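Local coordinates for protein dTDP-4-dehydrorhamnose 3,5-epimerase (Bacillus anthracis str. Ames, PDB 3RYK) that catalyses epimerisation at carbons 3 and 5 of the sugar ring of dTDP-4-dehydrorhamnose, a step in making dTDP-L-rhamnose, at residues 80-85 with 181-186; 97-102 with 153-158; 105-110 with 143-148; 118-123 with 174-179. All blocks are in the same frame, centred on the assembly; numbering follows the deposited sequence.

In the fold
Taken together, the four contacts show how strand pairing and a covering loop build a jelly-roll-like domain. Contact 3 pairs two inner strands of the five-stranded sheet, and contact 2 pairs two strands of the opposing one; their centres lie about 11 Å apart, and Val154 CG2 meets Ile105 CG2 at 3.7 Å between the sheets. Contacts 1 and 4 lay parts of the loop after strand 167-169 on the five-stranded sheet, and Leu85 CD1 joins them by touching Ile179 CD1. Contacts 2 and 4 do not touch, with nearest atoms about 11 Å apart. Pyrophosphate touches Arg83 of contact 1, and a bound pyrophosphate lies about 6 Å from the Tyr156 side chain of contact 2.

Contact 1: residues 80-85 with 181-186; sequences GTIRGL and WPVTSP
Ile82 and Trp181 bury about half of the surface in this contact, and Pro186 and Gly80 add equal smaller shares. The delta methyl of Ile82 stands over one face of the indole: CD1 lies 4.0 Å from the centroid of the five-membered ring of Trp181 and 23° off its normal, a CH-pi contact. It is displaced toward the rim of the whole ring system, and its nearest ring atom is CD2 of Trp181, at 3.7 Å. The same methyl also meets Pro186, whose CB is 3.7 Å from Ile82 CD1; these two side chains run side by side in the same direction. With CG1 anti to the carbonyl carbon (chi1 -77°) and the chain extended beyond it, Ile82 brings one methyl to Trp181, Pro186 and, more loosely, Val183. In this way the loop before helix 190-193 covers strand 82-88 of the five-stranded sheet in the jelly-roll-like fold. Leu85 CD2 reaches the indole at its edge, 4.3 Å from Trp181 CZ2. The polar end of the ring is held by its own loop, since Trp181 NE1 bonds to the carbonyl of Trp172. Just ahead of the strand, Gly80 O receives a CA-H...O contact from Pro186 CA at 3.4 Å.

Contact 2: residues 97-102 with 153-158; sequences LIQVMQ and IVMYKV
Gln99 and Met155 form the central hydrogen-bonded pair of an antiparallel ladder that ends in a classic beta bulge, joining strands 96-100 and 152-158 of the jelly-roll-like fold. Both bonds of the pair are short and nearly straight: Met155 N gives to Gln99 O at 2.8 Å, with an N-H...O angle of 171°. At the bulge, Ile153 is opposed by two residues, Met101 and Gln102. Met101 N donates to Ile153 O at 2.9 Å, the bond from Gln102 N to that oxygen is weak, and Ile153 N returns a bond to Gln102 O.

Ile98, Val154 and Tyr156 share one face of the sheet. Ile98 CG2 presses on Val154 CG1 at 3.4 Å, tighter than usual van der Waals contact, while Ile98 CG1 lies 3.3 Å from Tyr156 CB. The CG of Tyr156 sits between its backbone N and carbonyl carbon (chi1 66°), and its ring leads away from Ile98.

Farther out, Val154 is backed by the other sheet. The opposite face, carrying Gln99, Met155 and Lys157, meets the second subunit: Lys157 NZ makes salt bridges to Asp71 of its own chain and Asp71 of the second subunit, and Met155 packs on Met101 of that subunit. Within the chain, Met101 folds back (chi2 -54°), and its CG meets Met155 CB at 4.0 Å.

Contact 3: residues 105-110 with 143-148; sequences IYDVIV and HGFCTL
Two neighbouring strands in the five-stranded sheet of the jelly-roll-like fold meet here as a regular antiparallel ladder, with a histidine-carboxylate hydrogen bond on one face. Tyr106 with Cys146 and Val108 with Gly144 are the hydrogen-bonded pairs; Tyr106 N, for example, gives to Cys146 O at 2.9 Å.

Between them, Asp107 and Phe145 form a non-hydrogen-bonded pair, and the carboxylate of Asp107 reaches diagonally across to His143 on the neighbouring strand. His143 NE2 donates to Asp107 OD2 at 2.7 Å, meeting it on the syn side, 21° out of the carboxylate plane. The bond is somewhat bent, with an N-H...O angle of 146°. From the histidine's side the oxygen lies at the ring edge, close to the ring plane, while the carboxylate and imidazole planes are 33° apart. Asp107 has CG anti to its backbone N (chi1 -171°), which swings the acid toward the neighbouring strand. Both residues are buried.

Farther along this face, Ile105 packs against the Phe145 ring, its CG2 3.8 Å from Phe145 CD1. Just past the end of strand 141-147, Leu148 CD2 rests 3.9 Å from Tyr106 CB.

Strand 104-111 is flanked on its other edge by strand 122-128, and strand 141-147 by strand 82-88. Phe145 packs on Val154 of the opposing sheet, while Val108 on the reverse face is covered by Ile179 and Trp181 from the loop after strand 167-169.

Contact 4: residues 118-123 with 174-179; sequences TFKQWR and DKELAI
Trp122 turns one face of its indole to Ile179, whose CG1 sits almost directly above the five-membered ring: 4.2 Å from the ring centroid and only 8° off the normal, a CH-pi contact. The CG of Trp122 lies between the backbone N and the carbonyl carbon (chi1 59°), a torsion that carries the ring over toward residues 177-179. Near the indole nitrogen, Leu177 O approaches obliquely, 3.1 Å from Trp122 NE1.

Leu177 meets the other segment with its branch end. Its CD2 comes 3.2 Å from Lys120 O, a methyl against a carbonyl oxygen. Beside it, Lys120 and Glu176 slant across one another at the surface; their charged ends stay apart, with Lys120 NZ 5.4 Å from Glu176 OE1, so any attraction between them is likely to be modest.

Each backbone has its own internal support. Gln121 N bonds to Thr118 O at 3.1 Å, closing a type II turn that has Lys120 within it and Trp122 just after it. Across from it, Asp174 OD2 accepts from Leu177 N at 3.3 Å, with a weak second bond from Glu176 N. Behind the two segments, Val110 of strand 104-111 touches both Trp122 and Leu177. A beta turn leading into strand 122-128, outermost in its sheet within this chain, is thus met by a loop folded on an Asx motif, at the rim of the jelly-roll-like domain.

Contact 1: residues 80-85 with 181-186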
# COMPACT_ATOMS: atom_id res chain seq x y z
N GLY A 80 -7.46 -9.79 -18.11
CA GLY A 80 -7.72 -11.23 -18.18
C GLY A 80 -6.60 -12.10 -17.63
O GLY A 80 -6.47 -13.29 -18.00
N THR A 81 -5.77 -11.52 -16.77
CA THR A 81 -4.69 -12.25 -16.14
C THR A 81 -5.27 -12.82 -14.86
O THR A 81 -5.91 -12.11 -14.08
CB THR A 81 -3.50 -11.33 -15.79
OG1 THR A 81 -2.99 -10.72 -16.98
CG2 THR A 81 -2.38 -12.10 -15.07
N ILE A 82 -5.11 -14.12 -14.64
CA ILE A 82 -5.61 -14.75 -13.43
C ILE A 82 -4.48 -15.11 -12.47
O ILE A 82 -3.53 -15.81 -12.83
CB ILE A 82 -6.53 -15.97 -13.69
CG1 ILE A 82 -7.92 -15.48 -14.11
CG2 ILE A 82 -6.73 -16.78 -12.42
CD1 ILE A 82 -8.94 -16.58 -14.30
N ARG A 83 -4.62 -14.60 -11.25
CA ARG A 83 -3.67 -14.82 -10.16
C ARG A 83 -4.39 -15.65 -9.08
O ARG A 83 -5.27 -15.13 -8.37
CB ARG A 83 -3.20 -13.49 -9.58
CG ARG A 83 -2.55 -12.52 -10.57
CD ARG A 83 -1.28 -13.04 -11.21
NE ARG A 83 -0.68 -11.98 -12.03
CZ ARG A 83 0.48 -12.06 -12.67
NH1 ARG A 83 1.21 -13.17 -12.61
NH2 ARG A 83 0.92 -11.01 -13.36
N GLY A 84 -4.04 -16.93 -8.95
CA GLY A 84 -4.65 -17.84 -7.97
C GLY A 84 -5.26 -19.10 -8.58
O GLY A 84 -4.92 -19.46 -9.72
N LEU A 85 -6.14 -19.81 -7.85
CA LEU A 85 -6.60 -19.50 -6.47
C LEU A 85 -5.56 -19.98 -5.46
O LEU A 85 -5.33 -21.18 -5.38
CB LEU A 85 -7.93 -20.22 -6.17
CG LEU A 85 -9.22 -19.93 -6.94
CD1 LEU A 85 -10.28 -20.98 -6.61
CD2 LEU A 85 -9.72 -18.52 -6.62
N TRP A 181 -15.72 -16.80 -14.34
CA TRP A 181 -14.67 -15.85 -14.66
C TRP A 181 -15.02 -15.04 -15.89
O TRP A 181 -15.57 -15.59 -16.85
CB TRP A 181 -13.33 -16.55 -14.90
CG TRP A 181 -12.82 -17.29 -13.75
CD1 TRP A 181 -12.85 -18.64 -13.57
CD2 TRP A 181 -12.24 -16.73 -12.58
NE1 TRP A 181 -12.28 -18.96 -12.37
CE2 TRP A 181 -11.90 -17.81 -11.73
CE3 TRP A 181 -11.94 -15.43 -12.16
CZ2 TRP A 181 -11.30 -17.63 -10.48
CZ3 TRP A 181 -11.35 -15.25 -10.91
CH2 TRP A 181 -11.04 -16.35 -10.09
N PRO A 182 -14.70 -13.73 -15.88
CA PRO A 182 -15.00 -12.85 -17.01
C PRO A 182 -13.99 -12.96 -18.16
O PRO A 182 -13.72 -11.99 -18.87
CB PRO A 182 -14.91 -11.47 -16.36
CG PRO A 182 -13.88 -11.64 -15.33
CD PRO A 182 -14.15 -12.97 -14.74
N VAL A 183 -13.44 -14.16 -18.37
CA VAL A 183 -12.47 -14.38 -19.42
C VAL A 183 -12.58 -15.84 -19.83
O VAL A 183 -12.97 -16.68 -19.03
CB VAL A 183 -11.03 -14.07 -18.92
CG1 VAL A 183 -10.70 -14.90 -17.69
CG2 VAL A 183 -10.00 -14.26 -20.02
N THR A 184 -12.30 -16.10 -21.10
CA THR A 184 -12.37 -17.45 -21.67
C THR A 184 -11.01 -18.15 -21.68
O THR A 184 -10.91 -19.34 -21.34
CB THR A 184 -12.96 -17.40 -23.11
OG1 THR A 184 -14.34 -17.05 -23.03
CG2 THR A 184 -12.83 -18.75 -23.84
N SER A 185 -9.98 -17.41 -22.07
CA SER A 185 -8.62 -17.94 -22.15
C SER A 185 -7.72 -17.09 -21.24
O SER A 185 -6.91 -16.31 -21.74
CB SER A 185 -8.13 -17.86 -23.60
OG SER A 185 -9.02 -18.55 -24.47
N PRO A 186 -7.83 -17.28 -19.91
CA PRO A 186 -7.02 -16.46 -19.01
C PRO A 186 -5.52 -16.53 -19.18
O PRO A 186 -4.99 -17.59 -19.57
CB PRO A 186 -7.38 -16.99 -17.62
CG PRO A 186 -8.02 -18.29 -17.84
CD PRO A 186 -8.63 -18.28 -19.19

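Contact 2: residues 97-102 with 153-158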
# COMPACT_ATOMS: atom_id res chain seq x y z
N LEU A 97 -5.62 -9.05 3.16
CA LEU A 97 -6.44 -7.81 3.08
C LEU A 97 -6.00 -7.22 1.75
O LEU A 97 -4.91 -6.69 1.63
CB LEU A 97 -6.18 -6.91 4.27
CG LEU A 97 -7.01 -5.63 4.45
CD1 LEU A 97 -8.48 -5.95 4.60
CD2 LEU A 97 -6.48 -4.97 5.70
N ILE A 98 -6.88 -7.31 0.76
CA ILE A 98 -6.59 -6.88 -0.58
C ILE A 98 -7.31 -5.65 -1.09
O ILE A 98 -8.47 -5.43 -0.79
CB ILE A 98 -6.99 -8.01 -1.57
CG1 ILE A 98 -6.29 -9.36 -1.27
CG2 ILE A 98 -6.70 -7.60 -3.02
CD1 ILE A 98 -7.04 -10.32 -0.39
N GLN A 99 -6.58 -4.86 -1.88
CA GLN A 99 -7.11 -3.66 -2.51
C GLN A 99 -6.45 -3.48 -3.87
O GLN A 99 -5.37 -4.05 -4.16
CB GLN A 99 -6.90 -2.39 -1.69
CG GLN A 99 -5.46 -1.99 -1.47
CD GLN A 99 -5.32 -0.66 -0.77
OE1 GLN A 99 -6.23 0.18 -0.82
NE2 GLN A 99 -4.18 -0.43 -0.16
N VAL A 100 -7.10 -2.69 -4.71
CA VAL A 100 -6.63 -2.39 -6.06
C VAL A 100 -6.20 -0.93 -6.10
O VAL A 100 -6.99 -0.01 -5.77
CB VAL A 100 -7.72 -2.68 -7.09
CG1 VAL A 100 -7.27 -2.25 -8.47
CG2 VAL A 100 -8.09 -4.18 -7.06
N MET A 101 -4.96 -0.70 -6.53
CA MET A 101 -4.40 0.66 -6.60
C MET A 101 -4.53 1.29 -7.98
O MET A 101 -4.59 2.54 -8.12
CB MET A 101 -2.94 0.63 -6.15
CG MET A 101 -2.75 -0.04 -4.76
SD MET A 101 -3.76 0.65 -3.42
CE MET A 101 -3.15 2.35 -3.40
N GLN A 102 -4.55 0.45 -9.00
CA GLN A 102 -4.68 0.87 -10.37
C GLN A 102 -5.45 -0.23 -11.08
O GLN A 102 -5.14 -1.42 -10.92
CB GLN A 102 -3.31 1.11 -11.01
CG GLN A 102 -3.41 1.61 -12.43
CD GLN A 102 -2.07 2.01 -13.06
OE1 GLN A 102 -1.11 2.36 -12.36
NE2 GLN A 102 -2.03 2.00 -14.38
N ILE A 153 -2.89 -3.12 -10.86
CA ILE A 153 -2.00 -3.25 -9.72
C ILE A 153 -2.82 -3.55 -8.46
O ILE A 153 -3.68 -2.75 -8.05
CB ILE A 153 -1.19 -1.96 -9.48
CG1 ILE A 153 -0.41 -1.56 -10.73
CG2 ILE A 153 -0.24 -2.13 -8.30
CD1 ILE A 153 0.34 -0.23 -10.60
N VAL A 154 -2.54 -4.70 -7.85
CA VAL A 154 -3.21 -5.15 -6.66
C VAL A 154 -2.21 -5.18 -5.52
O VAL A 154 -1.05 -5.60 -5.68
CB VAL A 154 -3.79 -6.56 -6.85
CG1 VAL A 154 -4.51 -7.02 -5.59
CG2 VAL A 154 -4.71 -6.61 -8.04
N MET A 155 -2.65 -4.73 -4.36
CA MET A 155 -1.81 -4.71 -3.18
C MET A 155 -2.53 -5.49 -2.11
O MET A 155 -3.75 -5.38 -1.98
CB MET A 155 -1.59 -3.28 -2.69
CG MET A 155 -0.76 -3.20 -1.42
SD MET A 155 -0.63 -1.54 -0.73
CE MET A 155 0.23 -0.67 -2.02
N TYR A 156 -1.80 -6.29 -1.35
CA TYR A 156 -2.44 -7.03 -0.28
C TYR A 156 -1.48 -7.35 0.84
O TYR A 156 -0.32 -7.68 0.60
CB TYR A 156 -3.20 -8.25 -0.76
CG TYR A 156 -2.39 -9.37 -1.34
CD1 TYR A 156 -2.08 -10.49 -0.57
CD2 TYR A 156 -1.98 -9.34 -2.67
CE1 TYR A 156 -1.34 -11.54 -1.11
CE2 TYR A 156 -1.26 -10.36 -3.21
CZ TYR A 156 -0.95 -11.46 -2.42
OH TYR A 156 -0.23 -12.48 -2.98
N LYS A 157 -1.99 -7.22 2.06
CA LYS A 157 -1.23 -7.48 3.26
C LYS A 157 -1.49 -8.91 3.71
O LYS A 157 -2.53 -9.48 3.40
CB LYS A 157 -1.68 -6.55 4.38
CG LYS A 157 -1.58 -5.08 4.10
CD LYS A 157 -2.20 -4.29 5.25
CE LYS A 157 -1.98 -2.81 5.08
NZ LYS A 157 -0.57 -2.41 4.78
N VAL A 158 -0.53 -9.48 4.42
CA VAL A 158 -0.66 -10.84 4.95
C VAL A 158 -0.13 -10.82 6.39
O VAL A 158 0.84 -10.12 6.67
CB VAL A 158 0.09 -11.90 4.09
CG1 VAL A 158 -0.41 -11.88 2.65
CG2 VAL A 158 1.60 -11.70 4.15

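Contact 3: residues 105-110 with 143-148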
# COMPACT_ATOMS: atom_id res chain seq x y z
N ILE A 105 -10.30 -5.49 -10.66
CA ILE A 105 -10.28 -6.94 -10.67
C ILE A 105 -11.59 -7.54 -10.17
O ILE A 105 -12.38 -6.87 -9.50
CB ILE A 105 -9.16 -7.48 -9.70
CG1 ILE A 105 -9.55 -7.26 -8.21
CG2 ILE A 105 -7.83 -6.88 -10.03
CD1 ILE A 105 -8.44 -7.59 -7.21
N TYR A 106 -11.82 -8.78 -10.57
CA TYR A 106 -12.96 -9.59 -10.14
C TYR A 106 -12.25 -10.56 -9.22
O TYR A 106 -11.51 -11.41 -9.70
CB TYR A 106 -13.68 -10.26 -11.29
CG TYR A 106 -14.69 -11.34 -10.90
CD1 TYR A 106 -15.92 -11.03 -10.35
CD2 TYR A 106 -14.42 -12.68 -11.17
CE1 TYR A 106 -16.84 -12.04 -10.03
CE2 TYR A 106 -15.34 -13.70 -10.87
CZ TYR A 106 -16.54 -13.38 -10.29
OH TYR A 106 -17.44 -14.40 -10.00
N ASP A 107 -12.46 -10.41 -7.92
CA ASP A 107 -11.82 -11.22 -6.92
C ASP A 107 -12.75 -12.28 -6.34
O ASP A 107 -13.89 -12.00 -5.97
CB ASP A 107 -11.29 -10.27 -5.86
CG ASP A 107 -10.41 -10.94 -4.85
OD1 ASP A 107 -10.83 -11.89 -4.15
OD2 ASP A 107 -9.27 -10.45 -4.73
N VAL A 108 -12.23 -13.50 -6.25
CA VAL A 108 -13.01 -14.61 -5.74
C VAL A 108 -12.37 -15.21 -4.50
O VAL A 108 -11.13 -15.27 -4.40
CB VAL A 108 -13.09 -15.75 -6.78
CG1 VAL A 108 -13.72 -17.04 -6.16
CG2 VAL A 108 -13.83 -15.31 -8.04
N ILE A 109 -13.20 -15.63 -3.56
CA ILE A 109 -12.73 -16.28 -2.35
C ILE A 109 -13.60 -17.51 -2.19
O ILE A 109 -14.78 -17.47 -2.53
CB ILE A 109 -12.72 -15.39 -1.04
CG1 ILE A 109 -14.12 -15.08 -0.53
CG2 ILE A 109 -11.91 -14.12 -1.27
CD1 ILE A 109 -14.10 -14.23 0.72
N VAL A 110 -12.98 -18.60 -1.73
CA VAL A 110 -13.67 -19.87 -1.53
C VAL A 110 -13.43 -20.34 -0.08
O VAL A 110 -12.30 -20.36 0.39
CB VAL A 110 -13.10 -20.94 -2.49
CG1 VAL A 110 -13.98 -22.20 -2.44
CG2 VAL A 110 -13.01 -20.42 -3.93
N HIS A 143 -7.96 -17.80 -2.41
CA HIS A 143 -8.07 -16.45 -2.95
C HIS A 143 -7.38 -16.28 -4.29
O HIS A 143 -6.21 -16.70 -4.46
CB HIS A 143 -7.47 -15.41 -2.01
CG HIS A 143 -7.27 -14.08 -2.66
ND1 HIS A 143 -6.05 -13.64 -3.13
CD2 HIS A 143 -8.16 -13.10 -2.99
CE1 HIS A 143 -6.18 -12.45 -3.69
NE2 HIS A 143 -7.45 -12.11 -3.62
N GLY A 144 -8.09 -15.63 -5.21
CA GLY A 144 -7.56 -15.35 -6.54
C GLY A 144 -8.33 -14.23 -7.18
O GLY A 144 -9.36 -13.79 -6.65
N PHE A 145 -7.84 -13.76 -8.32
CA PHE A 145 -8.52 -12.68 -9.04
C PHE A 145 -8.23 -12.64 -10.54
O PHE A 145 -7.25 -13.24 -11.03
CB PHE A 145 -8.17 -11.33 -8.41
CG PHE A 145 -6.70 -10.96 -8.49
CD1 PHE A 145 -6.19 -10.34 -9.63
CD2 PHE A 145 -5.86 -11.18 -7.42
CE1 PHE A 145 -4.85 -9.98 -9.71
CE2 PHE A 145 -4.52 -10.80 -7.49
CZ PHE A 145 -4.02 -10.21 -8.64
N CYS A 146 -9.10 -11.94 -11.26
CA CYS A 146 -9.00 -11.76 -12.71
C CYS A 146 -8.96 -10.26 -12.96
O CYS A 146 -9.87 -9.53 -12.55
CB CYS A 146 -10.18 -12.39 -13.45
SG CYS A 146 -10.10 -12.31 -15.26
N THR A 147 -7.91 -9.79 -13.64
CA THR A 147 -7.78 -8.37 -13.94
C THR A 147 -8.78 -8.05 -15.05
O THR A 147 -8.91 -8.79 -16.01
CB THR A 147 -6.34 -8.00 -14.28
OG1 THR A 147 -5.92 -8.70 -15.46
CG2 THR A 147 -5.41 -8.37 -13.11
N LEU A 148 -9.47 -6.92 -14.93
CA LEU A 148 -10.48 -6.56 -15.93
C LEU A 148 -10.03 -5.58 -17.01
O LEU A 148 -10.72 -5.42 -18.02
CB LEU A 148 -11.68 -5.96 -15.17
CG LEU A 148 -12.30 -6.82 -14.06
CD1 LEU A 148 -13.55 -6.04 -13.51
CD2 LEU A 148 -12.69 -8.24 -14.47

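Contact 4: residues 118-123 with 174-179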
# COMPACT_ATOMS: atom_id res chain seq x y z
N THR A 118 -20.76 -22.85 5.50
CA THR A 118 -20.58 -22.32 4.15
C THR A 118 -19.40 -22.98 3.39
O THR A 118 -18.82 -22.38 2.48
CB THR A 118 -20.43 -20.78 4.15
OG1 THR A 118 -19.25 -20.39 4.86
CG2 THR A 118 -21.65 -20.11 4.78
N PHE A 119 -19.07 -24.21 3.74
CA PHE A 119 -17.99 -24.94 3.10
C PHE A 119 -18.20 -25.11 1.60
O PHE A 119 -19.31 -25.41 1.13
CB PHE A 119 -17.79 -26.29 3.79
CG PHE A 119 -16.81 -27.20 3.10
CD1 PHE A 119 -15.50 -26.80 2.90
CD2 PHE A 119 -17.17 -28.49 2.77
CE1 PHE A 119 -14.60 -27.63 2.29
CE2 PHE A 119 -16.25 -29.34 2.18
CZ PHE A 119 -14.97 -28.92 1.93
N LYS A 120 -17.12 -24.88 0.86
CA LYS A 120 -17.03 -24.94 -0.60
C LYS A 120 -17.65 -23.72 -1.32
O LYS A 120 -17.37 -23.50 -2.50
CB LYS A 120 -17.52 -26.25 -1.23
CG LYS A 120 -16.78 -27.52 -0.82
CD LYS A 120 -17.18 -28.64 -1.77
CE LYS A 120 -16.56 -30.01 -1.50
NZ LYS A 120 -17.05 -30.70 -0.30
N GLN A 121 -18.45 -22.92 -0.60
CA GLN A 121 -19.06 -21.74 -1.20
C GLN A 121 -18.04 -20.65 -1.54
O GLN A 121 -16.97 -20.56 -0.94
CB GLN A 121 -20.16 -21.17 -0.31
CG GLN A 121 -21.30 -22.15 0.00
CD GLN A 121 -22.44 -21.53 0.81
OE1 GLN A 121 -22.63 -20.31 0.79
NE2 GLN A 121 -23.21 -22.37 1.48
N TRP A 122 -18.39 -19.82 -2.52
CA TRP A 122 -17.53 -18.74 -2.99
C TRP A 122 -18.28 -17.46 -3.25
O TRP A 122 -19.52 -17.42 -3.26
CB TRP A 122 -16.82 -19.15 -4.29
CG TRP A 122 -17.76 -19.51 -5.39
CD1 TRP A 122 -18.27 -20.74 -5.66
CD2 TRP A 122 -18.32 -18.62 -6.37
NE1 TRP A 122 -19.11 -20.68 -6.74
CE2 TRP A 122 -19.16 -19.39 -7.19
CE3 TRP A 122 -18.20 -17.25 -6.63
CZ2 TRP A 122 -19.87 -18.84 -8.26
CZ3 TRP A 122 -18.91 -16.71 -7.68
CH2 TRP A 122 -19.73 -17.50 -8.48
N ARG A 123 -17.53 -16.38 -3.46
CA ARG A 123 -18.14 -15.10 -3.77
C ARG A 123 -17.19 -14.24 -4.60
O ARG A 123 -15.99 -14.17 -4.31
CB ARG A 123 -18.65 -14.37 -2.53
CG ARG A 123 -19.36 -13.03 -2.81
CD ARG A 123 -20.14 -12.57 -1.58
NE ARG A 123 -20.89 -11.33 -1.79
CZ ARG A 123 -22.08 -11.25 -2.38
NH1 ARG A 123 -22.66 -12.34 -2.88
NH2 ARG A 123 -22.69 -10.07 -2.51
N ASP A 174 -11.74 -25.19 -11.72
CA ASP A 174 -12.28 -26.38 -11.08
C ASP A 174 -13.79 -26.42 -11.36
O ASP A 174 -14.51 -25.46 -11.08
CB ASP A 174 -12.10 -26.28 -9.57
CG ASP A 174 -12.64 -27.50 -8.86
OD1 ASP A 174 -11.95 -28.53 -8.81
OD2 ASP A 174 -13.72 -27.40 -8.28
N LYS A 175 -14.27 -27.52 -11.94
CA LYS A 175 -15.71 -27.64 -12.25
C LYS A 175 -16.65 -27.76 -11.06
O LYS A 175 -17.86 -27.59 -11.23
CB LYS A 175 -15.99 -28.84 -13.18
CG LYS A 175 -15.39 -28.74 -14.55
CD LYS A 175 -15.79 -29.92 -15.44
CE LYS A 175 -15.38 -31.28 -14.87
NZ LYS A 175 -15.73 -32.40 -15.77
N GLU A 176 -16.13 -28.08 -9.88
CA GLU A 176 -16.98 -28.21 -8.70
C GLU A 176 -17.47 -26.83 -8.26
O GLU A 176 -18.61 -26.68 -7.83
CB GLU A 176 -16.25 -28.84 -7.51
CG GLU A 176 -15.59 -30.20 -7.71
CD GLU A 176 -14.99 -30.74 -6.41
OE1 GLU A 176 -15.28 -30.16 -5.32
OE2 GLU A 176 -14.24 -31.74 -6.47
N LEU A 177 -16.59 -25.84 -8.39
CA LEU A 177 -16.90 -24.45 -8.01
C LEU A 177 -17.62 -23.69 -9.11
O LEU A 177 -18.45 -22.81 -8.83
CB LEU A 177 -15.61 -23.72 -7.58
CG LEU A 177 -14.87 -24.26 -6.34
CD1 LEU A 177 -13.65 -23.41 -5.95
CD2 LEU A 177 -15.82 -24.42 -5.16
N ALA A 178 -17.29 -24.02 -10.36
CA ALA A 178 -17.87 -23.42 -11.56
C ALA A 178 -17.91 -21.90 -11.47
O ALA A 178 -18.96 -21.30 -11.67
CB ALA A 178 -19.25 -23.99 -11.81
N ILE A 179 -16.78 -21.29 -11.16
CA ILE A 179 -16.71 -19.83 -11.04
C ILE A 179 -16.87 -19.18 -12.42
O ILE A 179 -16.23 -19.59 -13.40
CB ILE A 179 -15.40 -19.38 -10.34
CG1 ILE A 179 -15.30 -20.03 -8.96
CG2 ILE A 179 -15.34 -17.84 -10.25
CD1 ILE A 179 -13.95 -19.94 -8.31